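Local coordinates for protein LRIM1 (Anopheles gambiae, PDB 3O53) that regulates complement-like immunity in the mosquito, working in a heterodimeric complex with APL1C, and is represented here by its leucine-rich repeat domain alone, at residues 80-86 with 99-105; 93-99 with 111-117; 120-126 with 144-150. One frame throughout, in Å; residues are numbered along the deposited sequence.

Contact 1. Residues 80-86 with 99-105; sequences STLRTLD and PSIETLH. With NAG (2-acetamido-2-deoxy-beta-D-glucopyranose), chain C.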
loop_
_atom_site.group_PDB
_atom_site.type_symbol
_atom_site.label_atom_id
_atom_site.label_comp_id
_atom_site.label_asym_id
_atom_site.label_seq_id
_atom_site.Cartn_x
_atom_site.Cartn_y
_atom_site.Cartn_z
ATOM N N SER A 80 -8.602 10.022 21.327
ATOM C CA SER A 80 -7.415 10.849 21.172
ATOM C C SER A 80 -6.106 10.149 21.547
ATOM O O SER A 80 -5.036 10.563 21.102
ATOM C CB SER A 80 -7.578 12.110 22.025
ATOM O OG SER A 80 -6.418 12.921 21.981
ATOM N N THR A 81 -6.187 9.103 22.364
ATOM C CA THR A 81 -4.981 8.458 22.887
ATOM C C THR A 81 -4.589 7.220 22.089
ATOM O O THR A 81 -3.453 6.765 22.163
ATOM C CB THR A 81 -5.152 8.077 24.373
ATOM O OG1 THR A 81 -5.237 9.269 25.161
ATOM C CG2 THR A 81 -3.974 7.241 24.866
ATOM N N LEU A 82 -5.528 6.687 21.315
ATOM C CA LEU A 82 -5.295 5.475 20.539
ATOM C C LEU A 82 -4.062 5.588 19.632
ATOM O O LEU A 82 -3.931 6.542 18.868
ATOM C CB LEU A 82 -6.534 5.167 19.696
ATOM C CG LEU A 82 -6.698 3.709 19.280
ATOM C CD1 LEU A 82 -6.928 2.823 20.500
ATOM C CD2 LEU A 82 -7.846 3.582 18.281
ATOM N N ARG A 83 -3.163 4.610 19.735
ATOM C CA ARG A 83 -1.939 4.566 18.936
ATOM C C ARG A 83 -1.972 3.420 17.934
ATOM O O ARG A 83 -1.431 3.521 16.840
ATOM C CB ARG A 83 -0.703 4.397 19.840
ATOM C CG ARG A 83 -0.532 5.502 20.870
ATOM C CD ARG A 83 0.556 5.167 21.895
ATOM N NE ARG A 83 1.896 5.253 21.322
ATOM C CZ ARG A 83 3.016 4.933 21.966
ATOM N NH1 ARG A 83 2.969 4.502 23.221
ATOM N NH2 ARG A 83 4.189 5.045 21.352
ATOM N N THR A 84 -2.595 2.317 18.312
ATOM C CA THR A 84 -2.617 1.142 17.459
ATOM C C THR A 84 -4.048 0.660 17.348
ATOM O O THR A 84 -4.721 0.483 18.349
ATOM C CB THR A 84 -1.723 0.026 18.038
ATOM O OG1 THR A 84 -0.388 0.515 18.163
ATOM C CG2 THR A 84 -1.711 -1.199 17.135
ATOM N N LEU A 85 -4.511 0.476 16.117
ATOM C CA LEU A 85 -5.862 0.008 15.869
ATOM C C LEU A 85 -5.792 -1.136 14.887
ATOM O O LEU A 85 -5.220 -0.994 13.817
ATOM C CB LEU A 85 -6.707 1.138 15.275
ATOM C CG LEU A 85 -8.133 0.763 14.875
ATOM C CD1 LEU A 85 -8.944 0.344 16.101
ATOM C CD2 LEU A 85 -8.798 1.935 14.170
ATOM N N ASP A 86 -6.380 -2.269 15.239
ATOM C CA ASP A 86 -6.434 -3.400 14.325
ATOM C C ASP A 86 -7.886 -3.809 14.076
ATOM O O ASP A 86 -8.560 -4.294 14.976
ATOM C CB ASP A 86 -5.640 -4.572 14.904
ATOM C CG ASP A 86 -5.576 -5.770 13.960
ATOM O OD1 ASP A 86 -6.396 -5.858 13.022
ATOM O OD2 ASP A 86 -4.705 -6.638 14.164
ATOM N N PRO A 99 -5.627 11.463 16.254
ATOM C CA PRO A 99 -4.334 12.139 16.101
ATOM C C PRO A 99 -3.135 11.364 16.653
ATOM O O PRO A 99 -2.002 11.751 16.371
ATOM C CB PRO A 99 -4.512 13.435 16.909
ATOM C CG PRO A 99 -5.929 13.415 17.439
ATOM C CD PRO A 99 -6.384 12.004 17.392
ATOM N N SER A 100 -3.370 10.306 17.425
ATOM C CA SER A 100 -2.273 9.532 18.017
ATOM C C SER A 100 -2.005 8.220 17.290
ATOM O O SER A 100 -1.144 7.436 17.701
ATOM C CB SER A 100 -2.564 9.226 19.489
ATOM O OG SER A 100 -2.584 10.413 20.252
ATOM N N ILE A 101 -2.740 7.976 16.214
ATOM C CA ILE A 101 -2.567 6.748 15.450
ATOM C C ILE A 101 -1.167 6.654 14.855
ATOM O O ILE A 101 -0.699 7.554 14.149
ATOM C CB ILE A 101 -3.630 6.632 14.340
ATOM C CG1 ILE A 101 -5.013 6.505 14.972
ATOM C CG2 ILE A 101 -3.387 5.418 13.477
ATOM C CD1 ILE A 101 -5.179 5.249 15.830
ATOM N N GLU A 102 -0.509 5.543 15.151
ATOM C CA GLU A 102 0.824 5.263 14.643
ATOM C C GLU A 102 0.767 4.024 13.760
ATOM O O GLU A 102 1.499 3.925 12.788
ATOM C CB GLU A 102 1.805 5.028 15.804
ATOM C CG GLU A 102 1.922 6.200 16.773
ATOM C CD GLU A 102 2.852 5.922 17.954
ATOM O OE1 GLU A 102 3.149 4.738 18.240
ATOM O OE2 GLU A 102 3.282 6.897 18.605
ATOM N N THR A 103 -0.107 3.080 14.102
ATOM C CA THR A 103 -0.201 1.824 13.366
ATOM C C THR A 103 -1.650 1.456 13.123
ATOM O O THR A 103 -2.433 1.340 14.063
ATOM C CB THR A 103 0.481 0.670 14.133
ATOM O OG1 THR A 103 1.874 0.960 14.286
ATOM C CG2 THR A 103 0.332 -0.643 13.373
ATOM N N LEU A 104 -2.007 1.279 11.855
ATOM C CA LEU A 104 -3.396 1.042 11.480
ATOM C C LEU A 104 -3.467 -0.230 10.642
ATOM O O LEU A 104 -3.024 -0.259 9.496
ATOM C CB LEU A 104 -3.929 2.231 10.677
ATOM C CG LEU A 104 -5.396 2.181 10.254
ATOM C CD1 LEU A 104 -6.266 2.061 11.479
ATOM C CD2 LEU A 104 -5.781 3.420 9.440
ATOM N N HIS A 105 -3.991 -1.287 11.240
ATOM C CA HIS A 105 -4.191 -2.546 10.548
ATOM C C HIS A 105 -5.644 -2.634 10.146
ATOM O O HIS A 105 -6.518 -2.719 11.000
ATOM C CB HIS A 105 -3.864 -3.712 11.475
ATOM C CG HIS A 105 -2.400 -3.922 11.681
ATOM N ND1 HIS A 105 -1.596 -4.522 10.736
ATOM C CD2 HIS A 105 -1.592 -3.609 12.720
ATOM C CE1 HIS A 105 -0.355 -4.570 11.185
ATOM N NE2 HIS A 105 -0.325 -4.023 12.386
HETATM C C1 NAG C . -5.463 -8.653 17.203
HETATM C C2 NAG C . -3.947 -8.690 17.135
HETATM C C3 NAG C . -3.503 -9.753 16.141
HETATM C C4 NAG C . -4.179 -11.084 16.432
HETATM C C5 NAG C . -5.686 -10.920 16.540
HETATM C C6 NAG C . -6.334 -12.238 16.944
HETATM C C7 NAG C . -2.677 -6.622 17.381
HETATM C C8 NAG C . -2.312 -5.340 16.705
HETATM N N2 NAG C . -3.467 -7.415 16.668
HETATM O O3 NAG C . -2.103 -9.856 16.175
HETATM O O4 NAG C . -3.898 -11.961 15.377
HETATM O O5 NAG C . -5.990 -9.928 17.496
HETATM O O6 NAG C . -5.865 -12.601 18.226
HETATM O O7 NAG C . -2.261 -6.891 18.511
HETATM O O HOH W 1 -5.730 8.622 17.958
#
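An N-linked sugar reaches across to this pair of strands: in the glycan carried by Asn64, NAG N2 donates a hydrogen bond of 2.9 Å to OD2 of Asp86, while OD1 of the same carboxylate accepts from the backbone N of Asn88. The glycan thus lies beside the row of side chains formed by Thr84, Asp86, Thr103 and His105. Strands 84-86 and 103-105 run parallel, 4.8 Å apart, their directions differing by only 3°. Thr84 pairs with Thr103, Leu85 with Leu104 and Asp86 with His105. Leu85 takes part through both of its polar backbone atoms, its N bonding Thr103 O (3.0 Å) and its O receiving His105 N (2.9 Å). Here the ladder belongs to a leucine-rich repeat solenoid, each coil of which contributes one short strand and inward-facing leucines. Leu85 and Leu104 point to the other face, with Leu85 CD2 3.7 Å from Leu104 CD1; just before the strands, Leu82 CD2 lies 4.0 Å from Ile101 CD1. Where the strands begin, Arg83 O accepts two amides at once, Glu102 N at 2.8 Å and Thr103 N at 3.1 Å. The side chain of Arg83 also reaches this neighbour, its NH2 forming a salt bridge with Glu102 OE1 (3.3 Å); its NH1 pairs with Glu61 on the preceding coil. Further upstream, Ser100 OG donates a short 2.6 Å hydrogen bond to Ser80 O, and water 1 lies 2.9 Å from both Leu82 O and Ser100 N.

Contact 2. Residues 93-99 with 111-117; sequences QELLVGP and ISRVSCS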
loop_
_atom_site.group_PDB
_atom_site.type_symbol
_atom_site.label_atom_id
_atom_site.label_comp_id
_atom_site.label_asym_id
_atom_site.label_seq_id
_atom_site.Cartn_x
_atom_site.Cartn_y
_atom_site.Cartn_z
ATOM N N GLN A 93 -16.595 -0.003 5.662
ATOM C CA GLN A 93 -16.560 0.740 4.409
ATOM C C GLN A 93 -15.881 2.095 4.569
ATOM O O GLN A 93 -15.153 2.530 3.684
ATOM C CB GLN A 93 -17.983 0.928 3.867
ATOM C CG GLN A 93 -18.697 -0.388 3.596
ATOM C CD GLN A 93 -20.075 -0.195 2.993
ATOM O OE1 GLN A 93 -20.823 0.685 3.406
ATOM N NE2 GLN A 93 -20.418 -1.027 2.016
ATOM N N GLU A 94 -16.116 2.774 5.689
ATOM C CA GLU A 94 -15.475 4.065 5.914
ATOM C C GLU A 94 -14.874 4.115 7.307
ATOM O O GLU A 94 -15.520 3.779 8.288
ATOM C CB GLU A 94 -16.472 5.215 5.714
ATOM C CG GLU A 94 -17.182 5.171 4.371
ATOM C CD GLU A 94 -18.024 6.411 4.125
ATOM O OE1 GLU A 94 -17.597 7.511 4.536
ATOM O OE2 GLU A 94 -19.112 6.284 3.524
ATOM N N LEU A 95 -13.635 4.564 7.387
ATOM C CA LEU A 95 -12.870 4.477 8.617
ATOM C C LEU A 95 -12.322 5.850 8.968
ATOM O O LEU A 95 -11.769 6.533 8.113
ATOM C CB LEU A 95 -11.721 3.471 8.415
ATOM C CG LEU A 95 -10.608 3.355 9.454
ATOM C CD1 LEU A 95 -11.202 2.963 10.794
ATOM C CD2 LEU A 95 -9.552 2.331 8.977
ATOM N N LEU A 96 -12.480 6.257 10.226
ATOM C CA LEU A 96 -11.906 7.507 10.705
ATOM C C LEU A 96 -11.160 7.273 12.012
ATOM O O LEU A 96 -11.695 6.673 12.937
ATOM C CB LEU A 96 -13.004 8.550 10.948
ATOM C CG LEU A 96 -13.936 8.843 9.773
ATOM C CD1 LEU A 96 -15.009 7.788 9.685
ATOM C CD2 LEU A 96 -14.562 10.233 9.909
ATOM N N VAL A 97 -9.936 7.771 12.104
ATOM C CA VAL A 97 -9.153 7.574 13.310
ATOM C C VAL A 97 -8.494 8.876 13.761
ATOM O O VAL A 97 -8.494 9.869 13.030
ATOM C CB VAL A 97 -8.125 6.435 13.115
ATOM C CG1 VAL A 97 -8.852 5.177 12.662
ATOM C CG2 VAL A 97 -7.065 6.827 12.101
ATOM N N GLY A 98 -7.947 8.858 14.974
ATOM C CA GLY A 98 -7.526 10.064 15.665
ATOM C C GLY A 98 -6.076 10.462 15.477
ATOM O O GLY A 98 -5.360 9.872 14.664
ATOM N N PRO A 99 -5.627 11.463 16.254
ATOM C CA PRO A 99 -4.334 12.139 16.101
ATOM C C PRO A 99 -3.135 11.364 16.653
ATOM O O PRO A 99 -2.002 11.751 16.371
ATOM C CB PRO A 99 -4.512 13.435 16.909
ATOM C CG PRO A 99 -5.929 13.415 17.439
ATOM C CD PRO A 99 -6.384 12.004 17.392
ATOM N N ILE A 111 -13.174 -1.241 2.654
ATOM C CA ILE A 111 -12.878 0.177 2.843
ATOM C C ILE A 111 -12.724 0.949 1.539
ATOM O O ILE A 111 -11.963 0.560 0.659
ATOM C CB ILE A 111 -11.618 0.376 3.712
ATOM C CG1 ILE A 111 -11.927 0.039 5.174
ATOM C CG2 ILE A 111 -11.098 1.812 3.586
ATOM C CD1 ILE A 111 -10.683 -0.140 6.039
ATOM N N SER A 112 -13.472 2.045 1.420
ATOM C CA SER A 112 -13.324 2.959 0.304
ATOM C C SER A 112 -12.946 4.367 0.773
ATOM O O SER A 112 -12.662 5.225 -0.056
ATOM C CB SER A 112 -14.606 3.010 -0.555
ATOM O OG SER A 112 -15.714 3.463 0.211
ATOM N N ARG A 113 -12.927 4.605 2.089
ATOM C CA ARG A 113 -12.541 5.914 2.628
ATOM C C ARG A 113 -11.793 5.750 3.957
ATOM O O ARG A 113 -12.245 5.033 4.848
ATOM C CB ARG A 113 -13.768 6.833 2.869
ATOM C CG ARG A 113 -14.733 6.992 1.693
ATOM C CD ARG A 113 -14.279 8.024 0.653
ATOM N NE ARG A 113 -14.254 7.416 -0.676
ATOM C CZ ARG A 113 -15.121 7.634 -1.657
ATOM N NH1 ARG A 113 -16.124 8.493 -1.533
ATOM N NH2 ARG A 113 -14.957 6.990 -2.799
ATOM N N VAL A 114 -10.653 6.420 4.086
ATOM C CA VAL A 114 -9.942 6.480 5.358
ATOM C C VAL A 114 -9.619 7.936 5.667
ATOM O O VAL A 114 -9.245 8.698 4.777
ATOM C CB VAL A 114 -8.628 5.669 5.326
ATOM C CG1 VAL A 114 -8.025 5.567 6.727
ATOM C CG2 VAL A 114 -8.868 4.271 4.758
ATOM N N SER A 115 -9.764 8.315 6.931
ATOM C CA SER A 115 -9.475 9.677 7.363
ATOM C C SER A 115 -8.671 9.603 8.647
ATOM O O SER A 115 -9.001 8.817 9.528
ATOM C CB SER A 115 -10.779 10.446 7.616
ATOM O OG SER A 115 -11.689 10.299 6.531
ATOM N N CYS A 116 -7.619 10.411 8.756
ATOM C CA CYS A 116 -6.780 10.425 9.950
ATOM C C CYS A 116 -6.595 11.868 10.428
ATOM O O CYS A 116 -6.124 12.709 9.671
ATOM C CB CYS A 116 -5.412 9.796 9.641
ATOM S SG CYS A 116 -5.479 8.213 8.759
ATOM N N SER A 117 -6.981 12.155 11.669
ATOM C CA SER A 117 -6.809 13.491 12.246
ATOM C C SER A 117 -5.352 13.926 12.196
ATOM O O SER A 117 -4.448 13.106 12.344
ATOM C CB SER A 117 -7.268 13.508 13.703
ATOM O OG SER A 117 -8.606 13.076 13.821
HETATM O O HOH W 2 -17.724 5.132 0.951
HETATM O O HOH W 3 -13.018 8.120 6.248
HETATM O O HOH W 4 -3.895 10.659 12.340
#
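In this leucine-rich repeat solenoid a second, smaller parallel sheet lies across the core from the main one, and in it strands 94-97 and 113-116 lie 4.7 Å apart at 7°. Their register, Glu94 with Arg113 through Val97 with Cys116, alternates side chains between the interior and the outer surface. On the inner face, Leu95 adopts the t, p rotamer, placing CD2 4.0 Å from Ile111 CD1 and 4.2 Å from Val114 CG1. Val97, in m, brings CG2 to 4.0 Å from Cys116 SG, the sulfur whose disulfide to Cys142 ties this strand to the following coil. On the outer face, Glu94, Leu96, Arg113 and Ser115 all take m at chi1. The rest of Arg113 then swings away from 93-99 (chi2 -82°, chi3 126°), and its NE folds back to donate 2.8 Å to its neighbour Ser112 O. In Ser115, the m rotamer directs OG to water 3 (2.6 Å), which in turn donates to Leu95 O at 2.7 Å. That same Leu95 O already accepts Ser115 N at 2.9 Å, so the water supplements a ladder bond. At the end of the strand Val97 O receives Ser117 N at 3.1 Å and, because Ser117 is also in m, a weak second bond from Ser117 OG at 3.3 Å.

Contact 3. Residues 120-126 with 144-150; sequences QGKKNIY and SRVQYLD
Residues 120-126 run parallel to 144-150, strands 123-126 and 148-150 approaching to 4.8 Å at 12°. Gly121 is extended (-88/-179), its O taking a weak bond from Arg145 NE (3.4 Å); Arg145 is left-handed (60/31). Lys122 (m, then all t) places NZ 2.9 Å from water 5, which also accepts weakly from Gln147 NE2 (3.0 Å), itself bonded to Glu172. Lys123 (m, t, m, m) pairs with Val146: its N bonds Arg145 O (3.0 Å), its O accepts Gln147 N (2.8 Å), and its NZ bonds Ser144 O weakly (3.0 Å). A beta bulge at Gln147 (-105/-45), the extra residue, then pairs Asn124 with Tyr148. Ile125 N bonds Tyr148 O (2.8 Å), its O accepts Asp150 N (3.0 Å) and its CG2 packs 3.7 Å from Leu149 CD1. Tyr126 (m) and Tyr148 (t) meet obliquely, centroids 4.7 Å apart, planes at 31°. The pair lies in the leucine-rich repeat solenoid's main sheet, between strand 103-105, whose His105 stacks on Tyr126, and strand 173-175, where Leu149 packs.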
loop_
_atom_site.group_PDB
_atom_site.type_symbol
_atom_site.label_atom_id
_atom_site.label_comp_id
_atom_site.label_asym_id
_atom_site.label_seq_id
_atom_site.Cartn_x
_atom_site.Cartn_y
_atom_site.Cartn_z
ATOM N N GLN A 120 1.475 14.259 14.462
ATOM C CA GLN A 120 2.858 14.710 14.392
ATOM C C GLN A 120 3.827 13.546 14.203
ATOM O O GLN A 120 4.959 13.739 13.755
ATOM C CB GLN A 120 3.223 15.475 15.668
ATOM C CG GLN A 120 2.184 16.500 16.105
ATOM C CD GLN A 120 2.267 17.797 15.324
ATOM O OE1 GLN A 120 3.323 18.158 14.806
ATOM N NE2 GLN A 120 1.150 18.511 15.243
ATOM N N GLY A 121 3.392 12.342 14.559
ATOM C CA GLY A 121 4.249 11.175 14.467
ATOM C C GLY A 121 4.160 10.541 13.094
ATOM O O GLY A 121 3.445 11.035 12.231
ATOM N N LYS A 122 4.893 9.449 12.896
ATOM C CA LYS A 122 4.827 8.686 11.660
ATOM C C LYS A 122 3.684 7.674 11.715
ATOM O O LYS A 122 3.251 7.280 12.793
ATOM C CB LYS A 122 6.160 7.975 11.418
ATOM C CG LYS A 122 7.285 8.922 11.043
ATOM C CD LYS A 122 8.619 8.208 10.939
ATOM C CE LYS A 122 9.705 9.148 10.425
ATOM N NZ LYS A 122 11.059 8.515 10.402
ATOM N N LYS A 123 3.210 7.249 10.547
ATOM C CA LYS A 123 2.101 6.303 10.450
ATOM C C LYS A 123 2.486 5.075 9.627
ATOM O O LYS A 123 3.145 5.186 8.602
ATOM C CB LYS A 123 0.897 6.970 9.779
ATOM C CG LYS A 123 0.178 7.975 10.633
ATOM C CD LYS A 123 -1.104 8.453 9.952
ATOM C CE LYS A 123 -0.846 9.625 9.027
ATOM N NZ LYS A 123 -0.763 10.926 9.758
ATOM N N ASN A 124 2.055 3.905 10.076
ATOM C CA ASN A 124 2.203 2.682 9.301
ATOM C C ASN A 124 0.786 2.206 8.995
ATOM O O ASN A 124 0.005 1.960 9.903
ATOM C CB ASN A 124 2.988 1.636 10.088
ATOM C CG ASN A 124 4.425 2.069 10.352
ATOM O OD1 ASN A 124 5.182 2.339 9.424
ATOM N ND2 ASN A 124 4.795 2.155 11.616
ATOM N N ILE A 125 0.456 2.106 7.714
ATOM C CA ILE A 125 -0.930 1.911 7.284
ATOM C C ILE A 125 -1.059 0.653 6.434
ATOM O O ILE A 125 -0.441 0.542 5.381
ATOM C CB ILE A 125 -1.418 3.113 6.461
ATOM C CG1 ILE A 125 -1.497 4.360 7.351
ATOM C CG2 ILE A 125 -2.787 2.804 5.807
ATOM C CD1 ILE A 125 -1.701 5.659 6.581
ATOM N N TYR A 126 -1.869 -0.289 6.909
ATOM C CA TYR A 126 -2.038 -1.576 6.255
ATOM C C TYR A 126 -3.461 -1.696 5.736
ATOM O O TYR A 126 -4.370 -1.940 6.508
ATOM C CB TYR A 126 -1.765 -2.709 7.251
ATOM C CG TYR A 126 -0.350 -2.727 7.776
ATOM C CD1 TYR A 126 0.617 -3.517 7.177
ATOM C CD2 TYR A 126 0.023 -1.951 8.868
ATOM C CE1 TYR A 126 1.921 -3.544 7.652
ATOM C CE2 TYR A 126 1.335 -1.973 9.353
ATOM C CZ TYR A 126 2.271 -2.770 8.735
ATOM O OH TYR A 126 3.571 -2.799 9.194
ATOM N N SER A 144 -0.005 11.987 5.262
ATOM C CA SER A 144 1.091 12.761 5.855
ATOM C C SER A 144 1.952 11.919 6.788
ATOM O O SER A 144 1.439 11.252 7.688
ATOM C CB SER A 144 0.556 13.957 6.655
ATOM O OG SER A 144 -0.326 14.752 5.883
ATOM N N ARG A 145 3.268 11.990 6.582
ATOM C CA ARG A 145 4.236 11.357 7.472
ATOM C C ARG A 145 4.019 9.851 7.548
ATOM O O ARG A 145 4.302 9.205 8.559
ATOM C CB ARG A 145 4.187 12.002 8.866
ATOM C CG ARG A 145 4.506 13.498 8.835
ATOM C CD ARG A 145 4.746 14.077 10.222
ATOM N NE ARG A 145 5.726 13.296 10.973
ATOM C CZ ARG A 145 7.037 13.319 10.752
ATOM N NH1 ARG A 145 7.545 14.083 9.794
ATOM N NH2 ARG A 145 7.844 12.569 11.488
ATOM N N VAL A 146 3.528 9.295 6.449
ATOM C CA VAL A 146 3.419 7.858 6.309
ATOM C C VAL A 146 4.805 7.232 6.114
ATOM O O VAL A 146 5.631 7.719 5.349
ATOM C CB VAL A 146 2.526 7.493 5.112
ATOM C CG1 VAL A 146 2.380 5.989 5.011
ATOM C CG2 VAL A 146 1.161 8.157 5.258
ATOM N N GLN A 147 5.045 6.140 6.815
ATOM C CA GLN A 147 6.312 5.443 6.723
ATOM C C GLN A 147 6.128 4.173 5.896
ATOM O O GLN A 147 6.925 3.865 5.027
ATOM C CB GLN A 147 6.810 5.102 8.131
ATOM C CG GLN A 147 8.143 4.369 8.158
ATOM C CD GLN A 147 8.784 4.375 9.537
ATOM O OE1 GLN A 147 8.136 4.088 10.535
ATOM N NE2 GLN A 147 10.065 4.702 9.590
ATOM N N TYR A 148 5.058 3.443 6.178
ATOM C CA TYR A 148 4.769 2.200 5.488
ATOM C C TYR A 148 3.333 2.275 4.965
ATOM O O TYR A 148 2.415 2.561 5.720
ATOM C CB TYR A 148 4.929 1.035 6.464
ATOM C CG TYR A 148 4.658 -0.319 5.869
ATOM C CD1 TYR A 148 5.700 -1.151 5.473
ATOM C CD2 TYR A 148 3.359 -0.776 5.714
ATOM C CE1 TYR A 148 5.449 -2.399 4.931
ATOM C CE2 TYR A 148 3.098 -2.017 5.175
ATOM C CZ TYR A 148 4.141 -2.823 4.786
ATOM O OH TYR A 148 3.860 -4.053 4.248
ATOM N N LEU A 149 3.142 2.031 3.674
ATOM C CA LEU A 149 1.808 2.103 3.085
ATOM C C LEU A 149 1.563 0.897 2.207
ATOM O O LEU A 149 2.177 0.749 1.149
ATOM C CB LEU A 149 1.634 3.380 2.260
ATOM C CG LEU A 149 0.249 3.574 1.617
ATOM C CD1 LEU A 149 -0.884 3.443 2.641
ATOM C CD2 LEU A 149 0.162 4.921 0.933
ATOM N N ASP A 150 0.658 0.037 2.651
ATOM C CA ASP A 150 0.313 -1.154 1.895
ATOM C C ASP A 150 -1.084 -0.994 1.319
ATOM O O ASP A 150 -2.066 -1.000 2.052
ATOM C CB ASP A 150 0.383 -2.403 2.776
ATOM C CG ASP A 150 0.121 -3.677 1.991
ATOM O OD1 ASP A 150 0.126 -3.621 0.742
ATOM O OD2 ASP A 150 -0.088 -4.735 2.616
HETATM O O HOH W 5 10.770 7.034 7.885
#

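Consecutive coils of a solenoid repeat one backbone scheme and vary its side chains. Contacts 1 and 3 belong to one sheet, strand 103-105 neighbouring strand 123-126. Contact 2 builds the smaller sheet on the returning stretches of the coils, and shares Pro99 with contact 1. Between the sheets lies the common core, where Leu85 and Leu104 meet Leu95, Val97 and Val114. Each contact is partly buried, with mainly apolar side chains inward, although contact 3 turns Lys123 inward and contact 2 turns Leu96 outward. The outer chemistry differs: a charged pair and a glycan at contact 1, serine hydroxyls bridged by water to the facing strand at contact 2, paired tyrosines at contact 3, nearest the chain's centre.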